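Local coordinates for racemase (Pseudovibrio sp. JE062, PDB 3MKC), which belongs to the enolase superfamily, with an N-terminal domain of the mandelate racemase / muconate lactonizing enzyme type set against a TIM-barrel-like C-terminal domain, at residues L102-L107 and S266-E271. Sequence-based numbering, arbitrary orientation.
Sequences LGMFAL and STTRFE
Met-104, in the first turn of helix 102-122, comes closest to Thr-267, in the loop that runs into helix 268-277, with 6.7 Å between their CA atoms. No hydrogen bond joins the two backbones, and the contact, a small and buried one, rests on side chains from both domains. Met-104 and Thr-267 point at each other, and CB of Met-104 lies 3.9 Å from CB of Thr-267. Met-104 is a selenomethionine whose chain bends at both chi2 and chi3 (each -58°), a course that carries it past Thr-267 to Thr-268. There its terminal CE stands 3.9 Å from CG2 of Thr-268, the two side chains crossing at about a right angle. CG2 of Thr-267 also reaches Phe-105, approaching CE1 of the ring at 3.8 Å, at the edge and near the ring plane, while one face of that ring lies over CA of Leu-102.

Segment 266-271 is itself braced by polar bonds. The amide N of Thr-267 donates to OE1 of Glu-271 over 3.0 Å, reaching the oxygen from well above the carboxylate plane. OG1 of Thr-268 accepts weak bonds from the amides of Phe-270 and Glu-271. The methyls of both threonines meet helix 102-122, whereas OG1 of Thr-268 is turned to the amides of helix 268-277; OG1 of Thr-267 has a weak hydrogen bond with the amide of Gly-101.

Around this domain interface, Trp-87 and Tyr-91 of helix 83-93 also pack on Met-104, Arg-290 touches Phe-105, and Arg-269 forms a salt bridge with Glu-296 of helix 293-306.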
ATOM      1  N   LEU A 102      -2.665  13.183  -7.858  1.00 13.13           N
ATOM      2  CA  LEU A 102      -2.934  13.683  -6.506  1.00 13.84           C
ATOM      3  C   LEU A 102      -4.377  13.560  -6.039  1.00 14.20           C
ATOM      4  O   LEU A 102      -4.640  13.117  -4.919  1.00 14.47           O
ATOM      5  CB  LEU A 102      -2.507  15.153  -6.396  1.00 16.18           C
ATOM      6  CG  LEU A 102      -2.573  15.753  -4.990  1.00 21.11           C
ATOM      7  CD1 LEU A 102      -1.276  15.450  -4.257  1.00 20.59           C
ATOM      8  CD2 LEU A 102      -2.774  17.261  -5.066  1.00 23.06           C
ATOM      9  N   GLY A 103      -5.309  13.984  -6.885  1.00 12.32           N
ATOM     10  CA  GLY A 103      -6.710  13.918  -6.522  1.00 12.74           C
ATOM     11  C   GLY A 103      -7.136  12.545  -6.039  1.00 12.34           C
ATOM     12  O   GLY A 103      -7.945  12.430  -5.118  1.00 13.58           O
HETATM   13  N   MSE A 104      -6.592  11.501  -6.652  1.00 12.33           N
HETATM   14  CA  MSE A 104      -6.949  10.141  -6.268  1.00 11.82           C
HETATM   15  C   MSE A 104      -6.416   9.768  -4.889  1.00 10.89           C
HETATM   16  O   MSE A 104      -6.996   8.919  -4.216  1.00 13.41           O
HETATM   17  CB  MSE A 104      -6.440   9.135  -7.311  1.00 12.45           C
HETATM   18  CG  MSE A 104      -7.261   9.123  -8.606  1.00 13.06           C
HETATM   19 SE   MSE A 104      -9.140   8.727  -8.390  1.00 16.88          SE
HETATM   20  CE  MSE A 104      -9.004   7.015  -7.537  1.00 13.33           C
ATOM     21  N   PHE A 105      -5.322  10.394  -4.462  1.00 12.20           N
ATOM     22  CA  PHE A 105      -4.790  10.076  -3.140  1.00 12.78           C
ATOM     23  C   PHE A 105      -5.851  10.515  -2.131  1.00 13.03           C
ATOM     24  O   PHE A 105      -6.141   9.809  -1.167  1.00 13.80           O
ATOM     25  CB  PHE A 105      -3.482  10.826  -2.845  1.00 11.85           C
ATOM     26  CG  PHE A 105      -2.401  10.645  -3.877  1.00 12.54           C
ATOM     27  CD1 PHE A 105      -2.511   9.696  -4.899  1.00 11.69           C
ATOM     28  CD2 PHE A 105      -1.264  11.453  -3.833  1.00 10.77           C
ATOM     29  CE1 PHE A 105      -1.505   9.563  -5.856  1.00 11.22           C
ATOM     30  CE2 PHE A 105      -0.254  11.326  -4.787  1.00  9.15           C
ATOM     31  CZ  PHE A 105      -0.374  10.380  -5.801  1.00 12.14           C
ATOM     32  N   ALA A 106      -6.440  11.683  -2.371  1.00 12.87           N
ATOM     33  CA  ALA A 106      -7.466  12.217  -1.486  1.00 12.78           C
ATOM     34  C   ALA A 106      -8.695  11.310  -1.453  1.00 11.82           C
ATOM     35  O   ALA A 106      -9.246  11.031  -0.388  1.00 12.70           O
ATOM     36  CB  ALA A 106      -7.861  13.613  -1.938  1.00 13.16           C
ATOM     37  N   LEU A 107      -9.123  10.852  -2.624  1.00 11.15           N
ATOM     38  CA  LEU A 107     -10.279   9.978  -2.695  1.00 11.90           C
ATOM     39  C   LEU A 107      -9.957   8.693  -1.932  1.00 11.89           C
ATOM     40  O   LEU A 107     -10.796   8.173  -1.204  1.00 14.13           O
ATOM     41  CB  LEU A 107     -10.620   9.673  -4.159  1.00 11.31           C
ATOM     42  CG  LEU A 107     -11.903   8.895  -4.474  1.00 13.95           C
ATOM     43  CD1 LEU A 107     -12.256   9.089  -5.936  1.00 16.75           C
ATOM     44  CD2 LEU A 107     -11.724   7.412  -4.165  1.00 15.03           C
ATOM     45  N   SER A 266       0.960   4.136  -9.628  1.00 11.94           N
ATOM     46  CA  SER A 266      -0.265   4.315 -10.412  1.00 10.50           C
ATOM     47  C   SER A 266      -1.511   4.631  -9.588  1.00 10.56           C
ATOM     48  O   SER A 266      -1.497   4.551  -8.360  1.00 12.22           O
ATOM     49  CB  SER A 266      -0.544   3.043 -11.198  1.00 12.15           C
ATOM     50  OG  SER A 266      -0.901   2.009 -10.294  1.00 14.50           O
ATOM     51  N   THR A 267      -2.586   5.002 -10.286  1.00 11.95           N
ATOM     52  CA  THR A 267      -3.879   5.260  -9.647  1.00  9.98           C
ATOM     53  C   THR A 267      -4.982   4.755 -10.579  1.00  9.93           C
ATOM     54  O   THR A 267      -4.867   4.847 -11.805  1.00 11.65           O
ATOM     55  CB  THR A 267      -4.126   6.761  -9.337  1.00 10.29           C
ATOM     56  OG1 THR A 267      -4.311   7.487 -10.560  1.00 10.95           O
ATOM     57  CG2 THR A 267      -2.957   7.342  -8.541  1.00 10.38           C
ATOM     58  N   THR A 268      -6.028   4.209  -9.963  1.00  8.77           N
ATOM     59  CA  THR A 268      -7.213   3.641 -10.599  1.00  7.58           C
ATOM     60  C   THR A 268      -7.000   2.298 -11.263  1.00  7.53           C
ATOM     61  O   THR A 268      -5.875   1.897 -11.564  1.00 10.48           O
ATOM     62  CB  THR A 268      -7.849   4.569 -11.652  1.00  7.68           C
ATOM     63  OG1 THR A 268      -7.063   4.541 -12.849  1.00  9.91           O
ATOM     64  CG2 THR A 268      -7.950   6.002 -11.119  1.00  7.73           C
ATOM     65  N   ARG A 269      -8.109   1.606 -11.477  1.00  9.33           N
ATOM     66  CA  ARG A 269      -8.087   0.297 -12.104  1.00  8.18           C
ATOM     67  C   ARG A 269      -7.796   0.464 -13.585  1.00  7.65           C
ATOM     68  O   ARG A 269      -7.468  -0.498 -14.270  1.00 10.69           O
ATOM     69  CB  ARG A 269      -9.442  -0.388 -11.911  1.00  9.39           C
ATOM     70  CG  ARG A 269     -10.628   0.429 -12.401  1.00 10.21           C
ATOM     71  CD  ARG A 269     -11.936  -0.243 -11.998  1.00 14.08           C
ATOM     72  NE  ARG A 269     -13.118   0.411 -12.560  1.00 13.73           N
ATOM     73  CZ  ARG A 269     -13.560   1.609 -12.191  1.00 15.61           C
ATOM     74  NH1 ARG A 269     -12.920   2.294 -11.255  1.00 16.63           N
ATOM     75  NH2 ARG A 269     -14.644   2.124 -12.760  1.00 15.21           N
ATOM     76  N   PHE A 270      -7.921   1.691 -14.079  1.00  8.59           N
ATOM     77  CA  PHE A 270      -7.674   1.943 -15.497  1.00  8.82           C
ATOM     78  C   PHE A 270      -6.188   1.848 -15.813  1.00 10.69           C
ATOM     79  O   PHE A 270      -5.791   1.306 -16.852  1.00 11.08           O
ATOM     80  CB  PHE A 270      -8.226   3.318 -15.870  1.00 10.19           C
ATOM     81  CG  PHE A 270      -9.685   3.473 -15.538  1.00  8.58           C
ATOM     82  CD1 PHE A 270     -10.622   2.603 -16.077  1.00  9.38           C
ATOM     83  CD2 PHE A 270     -10.115   4.452 -14.652  1.00 11.37           C
ATOM     84  CE1 PHE A 270     -11.970   2.698 -15.739  1.00  8.90           C
ATOM     85  CE2 PHE A 270     -11.457   4.555 -14.305  1.00  9.48           C
ATOM     86  CZ  PHE A 270     -12.387   3.680 -14.845  1.00 10.42           C
ATOM     87  N   GLU A 271      -5.360   2.391 -14.927  1.00  9.52           N
ATOM     88  CA  GLU A 271      -3.924   2.314 -15.137  1.00  9.20           C
ATOM     89  C   GLU A 271      -3.510   0.882 -14.852  1.00  8.58           C
ATOM     90  O   GLU A 271      -2.668   0.332 -15.549  1.00  9.85           O
ATOM     91  CB  GLU A 271      -3.165   3.277 -14.208  1.00  8.75           C
ATOM     92  CG  GLU A 271      -3.347   4.731 -14.618  1.00 11.21           C
ATOM     93  CD  GLU A 271      -2.403   5.688 -13.923  1.00 11.08           C
ATOM     94  OE1 GLU A 271      -1.547   5.240 -13.124  1.00 12.96           O
ATOM     95  OE2 GLU A 271      -2.518   6.905 -14.187  1.00 11.33           O
TER